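Local coordinates for protein putative hydrolase (Bacteroides ovatus, PDB 4HBS) that is of unknown function but is probably a hydrolase, perhaps acting on carbohydrates, and is built as a five-bladed beta-propeller, at residues Tyr244-Ala249 with Ser296-Phe301; Tyr307-Gln312 with Gly330-Gln335. All coordinates share one frame; numbering follows the deposited sequence.

Contact 1 (Tyr244-Ala249 with Ser296-Phe301); sequences YKVAVA and SMPWVF
Y244 and S296 bring the two backbones to 5.7 Å between their CA atoms, and the chains then spread apart, to 7.4 Å between the CA atoms of V246 and P298 and 10.6 Å between those of V248 and V300. This is packing between neighbouring blades of the five-bladed beta-propeller. Strand 245-251 is the middle strand of one five-stranded antiparallel sheet. Strand 298-303 is an edge strand of the next sheet. The two meet through side chains, not as paired strands.

V246 and P298 make the closer of the two side-chain contacts. V246 CB points toward the proline, and the two side chains pass alongside each other in opposite directions. CG1 of V246 stands anti to the backbone N (chi1 -177°), which brings both methyls up to the proline ring. P298 CG therefore touches two methyls, V246 CG1 at 3.7 Å and V246 CG2 at 4.0 Å. T241, on strand 236-242, touches both residues. The carbonyl O of P298 accepts a hydrogen bond from T227 OG1, on the edge strand of the first blade.

Y244 lies just before strand 245-251. The chain turns a corner at the selenomethionine M297, between S296 and P298. The Y244 ring also makes an edge-to-face contact with W315. It meets S296 obliquely, through one ring carbon: Y244 CE1 comes to 4.2 Å from S296 CB, while S296 OG lies farther from that carbon.

Contact 2 (Tyr307-Gln312 with Gly330-Gln335); sequences YYMIGQ and GPFVDQ
F332 packs its ring against Y307 and selenomethionine M309. The contact lies inside a single four-stranded antiparallel blade of the beta-propeller. Strand 306-312 and strand 333-340 are not neighbours in this sheet, because strand 319-325 runs between them. F332 sits in the turn just before strand 333-340 and reaches across to the second strand. The closest CA atoms, those of M309 and F332, are 7.5 Å apart.

F332 CB points toward the other segment. CG is anti to the carbonyl carbon and beside the backbone N (chi1 -85°), which carries the ring over to strand 306-312. Along one rim of the ring, CD1 comes first and lies 3.7 Å from M309 CB. CE1 is next. It touches that same M309 CB and lies 3.6 Å from the backbone O of Y307, which it meets obliquely. At the far end of the ring, F332 CZ is 3.9 Å from Y307 CB. The rest of Y307 leads away, and its OH hydrogen-bonds to D231 and K302.

M309 also covers a face of the ring. Its chain is extended through chi1 and chi2, then bent at chi3. SE lies 4.5 Å from the centroid of the F332 ring, 19° off the normal, in a Met-aromatic contact. M309 also touches I289, C295 and F323, so the ring and M309 belong to a larger apolar cluster. With an alanine in place of F332, M309 SE would probably lose its aromatic partner and a gap would open beside Y307 CB. The selenium stands 4.3 Å above the F332 ring plane, offset toward the rim.

Contacts 1 and 2 have centres 9 Å apart and follow in series along the chain, contact 1 closing before contact 2 opens. They share one blade. Strand 298-303, from contact 1, and strand 306-312, from contact 2, are consecutive antiparallel neighbours in it. Probable backbone hydrogen bonds join them, F301 O to Y308 N at 2.8 Å and W299 N to I310 O at 2.9 Å. Contact 1 seats this blade against the preceding one; contact 2 packs its last strand's approach onto its second strand. M309 joins the two, since its CE packs on P298 CB. Apolar packing thus runs from the blade's interior to the blade interface.

Contact 1 (Tyr244-Ala249 with Ser296-Phe301)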
loop_
_atom_site.group_PDB
_atom_site.type_symbol
_atom_site.label_atom_id
_atom_site.label_comp_id
_atom_site.label_asym_id
_atom_site.label_seq_id
_atom_site.Cartn_x
_atom_site.Cartn_y
_atom_site.Cartn_z
ATOM N N TYR A 244 -15.462 -0.655 7.552
ATOM C CA TYR A 244 -14.456 -0.844 8.593
ATOM C C TYR A 244 -14.553 -2.204 9.344
ATOM O O TYR A 244 -14.043 -2.319 10.458
ATOM C CB TYR A 244 -14.493 0.327 9.573
ATOM C CG TYR A 244 -14.329 1.663 8.890
ATOM C CD1 TYR A 244 -13.077 2.115 8.492
ATOM C CD2 TYR A 244 -15.434 2.452 8.584
ATOM C CE1 TYR A 244 -12.921 3.334 7.829
ATOM C CE2 TYR A 244 -15.292 3.676 7.929
ATOM C CZ TYR A 244 -14.036 4.097 7.517
ATOM O OH TYR A 244 -13.873 5.323 6.896
ATOM N N LYS A 245 -15.130 -3.243 8.698
ATOM C CA LYS A 245 -15.212 -4.606 9.243
ATOM C C LYS A 245 -14.250 -5.417 8.432
ATOM O O LYS A 245 -14.310 -5.327 7.212
ATOM C CB LYS A 245 -16.639 -5.154 9.165
ATOM C CG LYS A 245 -17.510 -4.615 10.289
ATOM C CD LYS A 245 -18.969 -4.447 9.910
ATOM C CE LYS A 245 -19.659 -3.418 10.774
ATOM N NZ LYS A 245 -19.450 -2.027 10.268
ATOM N N VAL A 246 -13.318 -6.156 9.083
ATOM C CA VAL A 246 -12.262 -6.912 8.392
ATOM C C VAL A 246 -12.694 -8.336 8.132
ATOM O O VAL A 246 -12.888 -9.082 9.084
ATOM C CB VAL A 246 -10.940 -6.910 9.195
ATOM C CG1 VAL A 246 -9.835 -7.636 8.434
ATOM C CG2 VAL A 246 -10.509 -5.496 9.555
ATOM N N ALA A 247 -12.807 -8.732 6.850
ATOM C CA ALA A 247 -13.155 -10.102 6.444
ATOM C C ALA A 247 -11.922 -10.759 5.818
ATOM O O ALA A 247 -11.036 -10.058 5.342
ATOM C CB ALA A 247 -14.310 -10.072 5.459
ATOM N N VAL A 248 -11.865 -12.086 5.814
ATOM C CA VAL A 248 -10.712 -12.819 5.277
ATOM C C VAL A 248 -11.138 -13.994 4.353
ATOM O O VAL A 248 -12.180 -14.631 4.558
ATOM C CB VAL A 248 -9.806 -13.325 6.439
ATOM C CG1 VAL A 248 -10.538 -14.332 7.326
ATOM C CG2 VAL A 248 -8.494 -13.917 5.921
ATOM N N ALA A 249 -10.300 -14.247 3.335
ATOM C CA ALA A 249 -10.408 -15.361 2.393
ATOM C C ALA A 249 -9.031 -15.983 2.272
ATOM O O ALA A 249 -8.081 -15.408 2.806
ATOM C CB ALA A 249 -10.894 -14.873 1.040
ATOM N N SER A 296 -9.101 0.213 8.687
ATOM C CA SER A 296 -8.998 0.128 7.228
ATOM C C SER A 296 -7.584 -0.292 6.814
ATOM O O SER A 296 -6.615 0.003 7.519
ATOM C CB SER A 296 -9.363 1.460 6.585
ATOM O OG SER A 296 -8.422 2.462 6.928
HETATM N N MSE A 297 -7.474 -0.960 5.654
HETATM C CA MSE A 297 -6.216 -1.469 5.114
HETATM C C MSE A 297 -5.480 -2.306 6.175
HETATM O O MSE A 297 -4.383 -1.945 6.597
HETATM C CB MSE A 297 -5.321 -0.313 4.566
HETATM C CG MSE A 297 -5.628 0.059 3.130
HETATM SE SE MSE A 297 -5.449 -1.444 1.920
HETATM C CE MSE A 297 -6.523 -0.800 0.430
ATOM N N PRO A 298 -6.098 -3.399 6.662
ATOM C CA PRO A 298 -5.440 -4.214 7.693
ATOM C C PRO A 298 -4.279 -5.001 7.113
ATOM O O PRO A 298 -4.454 -5.666 6.100
ATOM C CB PRO A 298 -6.561 -5.138 8.156
ATOM C CG PRO A 298 -7.406 -5.307 6.970
ATOM C CD PRO A 298 -7.404 -3.970 6.288
ATOM N N TRP A 299 -3.103 -4.908 7.733
ATOM C CA TRP A 299 -1.901 -5.623 7.311
ATOM C C TRP A 299 -1.613 -6.656 8.311
ATOM O O TRP A 299 -1.303 -6.297 9.443
ATOM C CB TRP A 299 -0.717 -4.663 7.216
ATOM C CG TRP A 299 -0.821 -3.756 6.049
ATOM C CD1 TRP A 299 -1.386 -2.515 6.015
ATOM C CD2 TRP A 299 -0.456 -4.074 4.710
ATOM N NE1 TRP A 299 -1.404 -2.040 4.726
ATOM C CE2 TRP A 299 -0.816 -2.972 3.902
ATOM C CE3 TRP A 299 0.135 -5.193 4.105
ATOM C CZ2 TRP A 299 -0.564 -2.946 2.519
ATOM C CZ3 TRP A 299 0.379 -5.166 2.742
ATOM C CH2 TRP A 299 0.032 -4.054 1.966
ATOM N N VAL A 300 -1.694 -7.948 7.935
ATOM C CA VAL A 300 -1.416 -9.055 8.861
ATOM C C VAL A 300 -0.026 -9.663 8.580
ATOM O O VAL A 300 0.425 -9.724 7.425
ATOM C CB VAL A 300 -2.536 -10.119 8.796
ATOM C CG1 VAL A 300 -2.179 -11.366 9.615
ATOM C CG2 VAL A 300 -3.859 -9.516 9.276
ATOM N N PHE A 301 0.649 -10.066 9.673
ATOM C CA PHE A 301 1.947 -10.729 9.669
ATOM C C PHE A 301 2.109 -11.522 10.984
ATOM O O PHE A 301 1.410 -11.229 11.948
ATOM C CB PHE A 301 3.089 -9.719 9.473
ATOM C CG PHE A 301 3.321 -8.834 10.669
ATOM C CD1 PHE A 301 2.518 -7.722 10.899
ATOM C CD2 PHE A 301 4.319 -9.129 11.591
ATOM C CE1 PHE A 301 2.723 -6.910 12.019
ATOM C CE2 PHE A 301 4.523 -8.315 12.711
ATOM C CZ PHE A 301 3.721 -7.211 12.918
#

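Contact 2 (Tyr307-Gln312 with Gly330-Gln335)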
loop_
_atom_site.group_PDB
_atom_site.type_symbol
_atom_site.label_atom_id
_atom_site.label_comp_id
_atom_site.label_asym_id
_atom_site.label_seq_id
_atom_site.Cartn_x
_atom_site.Cartn_y
_atom_site.Cartn_z
ATOM N N TYR A 307 -0.131 -13.704 15.620
ATOM C CA TYR A 307 -0.468 -12.966 14.418
ATOM C C TYR A 307 -0.789 -11.581 14.847
ATOM O O TYR A 307 -1.579 -11.414 15.766
ATOM C CB TYR A 307 -1.651 -13.594 13.688
ATOM C CG TYR A 307 -1.287 -14.925 13.096
ATOM C CD1 TYR A 307 -1.323 -16.082 13.862
ATOM C CD2 TYR A 307 -0.789 -15.019 11.805
ATOM C CE1 TYR A 307 -0.941 -17.314 13.338
ATOM C CE2 TYR A 307 -0.404 -16.241 11.267
ATOM C CZ TYR A 307 -0.453 -17.388 12.047
ATOM O OH TYR A 307 -0.113 -18.620 11.533
ATOM N N TYR A 308 -0.143 -10.585 14.244
ATOM C CA TYR A 308 -0.378 -9.180 14.548
ATOM C C TYR A 308 -0.988 -8.533 13.347
ATOM O O TYR A 308 -0.569 -8.820 12.229
ATOM C CB TYR A 308 0.928 -8.478 14.916
ATOM C CG TYR A 308 1.571 -9.039 16.162
ATOM C CD1 TYR A 308 1.167 -8.622 17.428
ATOM C CD2 TYR A 308 2.584 -9.989 16.081
ATOM C CE1 TYR A 308 1.765 -9.132 18.581
ATOM C CE2 TYR A 308 3.198 -10.492 17.225
ATOM C CZ TYR A 308 2.782 -10.068 18.475
ATOM O OH TYR A 308 3.367 -10.580 19.612
HETATM N N MSE A 309 -1.976 -7.668 13.561
HETATM C CA MSE A 309 -2.629 -6.916 12.496
HETATM C C MSE A 309 -2.400 -5.468 12.739
HETATM O O MSE A 309 -2.552 -5.050 13.879
HETATM C CB MSE A 309 -4.118 -7.192 12.491
HETATM C CG MSE A 309 -4.831 -6.513 11.364
HETATM SE SE MSE A 309 -6.725 -6.904 11.423
HETATM C CE MSE A 309 -7.204 -5.219 11.589
ATOM N N ILE A 310 -2.054 -4.684 11.697
ATOM C CA ILE A 310 -1.854 -3.233 11.843
ATOM C C ILE A 310 -2.743 -2.548 10.843
ATOM O O ILE A 310 -2.677 -2.849 9.661
ATOM C CB ILE A 310 -0.380 -2.783 11.694
ATOM C CG1 ILE A 310 0.514 -3.500 12.720
ATOM C CG2 ILE A 310 -0.260 -1.240 11.865
ATOM C CD1 ILE A 310 1.888 -3.451 12.387
ATOM N N GLY A 311 -3.560 -1.636 11.316
ATOM C CA GLY A 311 -4.481 -0.899 10.468
ATOM C C GLY A 311 -4.656 0.523 10.923
ATOM O O GLY A 311 -4.318 0.866 12.053
ATOM N N GLN A 312 -5.152 1.357 10.038
ATOM C CA GLN A 312 -5.416 2.749 10.344
ATOM C C GLN A 312 -6.757 2.842 11.005
ATOM O O GLN A 312 -7.690 2.195 10.541
ATOM C CB GLN A 312 -5.427 3.543 9.063
ATOM C CG GLN A 312 -5.450 5.038 9.270
ATOM C CD GLN A 312 -5.764 5.736 7.993
ATOM O OE1 GLN A 312 -5.887 5.117 6.918
ATOM N NE2 GLN A 312 -5.905 7.038 8.082
ATOM N N GLY A 330 -8.214 -15.774 12.839
ATOM C CA GLY A 330 -8.786 -15.934 14.163
ATOM C C GLY A 330 -9.279 -14.651 14.732
ATOM O O GLY A 330 -9.072 -13.583 14.141
ATOM N N PRO A 331 -9.936 -14.717 15.890
ATOM C CA PRO A 331 -10.402 -13.476 16.504
ATOM C C PRO A 331 -9.226 -12.539 16.779
ATOM O O PRO A 331 -8.365 -12.863 17.601
ATOM C CB PRO A 331 -11.103 -13.949 17.793
ATOM C CG PRO A 331 -10.552 -15.284 18.064
ATOM C CD PRO A 331 -10.249 -15.889 16.725
ATOM N N PHE A 332 -9.120 -11.450 15.994
ATOM C CA PHE A 332 -8.112 -10.425 16.243
ATOM C C PHE A 332 -8.677 -9.644 17.414
ATOM O O PHE A 332 -9.847 -9.252 17.387
ATOM C CB PHE A 332 -7.782 -9.565 15.003
ATOM C CG PHE A 332 -6.741 -10.232 14.123
ATOM C CD1 PHE A 332 -5.383 -10.065 14.372
ATOM C CD2 PHE A 332 -7.120 -11.110 13.114
ATOM C CE1 PHE A 332 -4.426 -10.730 13.596
ATOM C CE2 PHE A 332 -6.159 -11.758 12.332
ATOM C CZ PHE A 332 -4.821 -11.560 12.577
ATOM N N VAL A 333 -7.910 -9.568 18.501
ATOM C CA VAL A 333 -8.369 -8.983 19.754
ATOM C C VAL A 333 -7.336 -8.024 20.317
ATOM O O VAL A 333 -6.262 -7.860 19.744
ATOM C CB VAL A 333 -8.691 -10.124 20.785
ATOM C CG1 VAL A 333 -9.949 -10.874 20.385
ATOM C CG2 VAL A 333 -7.520 -11.097 20.948
ATOM N N ASP A 334 -7.695 -7.377 21.439
ATOM C CA ASP A 334 -6.844 -6.492 22.218
ATOM C C ASP A 334 -6.289 -5.373 21.348
ATOM O O ASP A 334 -5.101 -5.346 21.012
ATOM C CB ASP A 334 -5.733 -7.315 22.912
ATOM C CG ASP A 334 -6.287 -8.510 23.685
ATOM O OD1 ASP A 334 -7.379 -8.375 24.289
ATOM O OD2 ASP A 334 -5.649 -9.595 23.645
ATOM N N GLN A 335 -7.170 -4.448 20.966
ATOM C CA GLN A 335 -6.768 -3.312 20.150
ATOM C C GLN A 335 -5.811 -2.457 20.949
ATOM O O GLN A 335 -5.976 -2.327 22.163
ATOM C CB GLN A 335 -7.990 -2.486 19.734
ATOM C CG GLN A 335 -7.710 -1.313 18.785
ATOM C CD GLN A 335 -8.974 -0.502 18.619
ATOM O OE1 GLN A 335 -9.955 -0.971 18.038
ATOM N NE2 GLN A 335 -9.027 0.685 19.220
#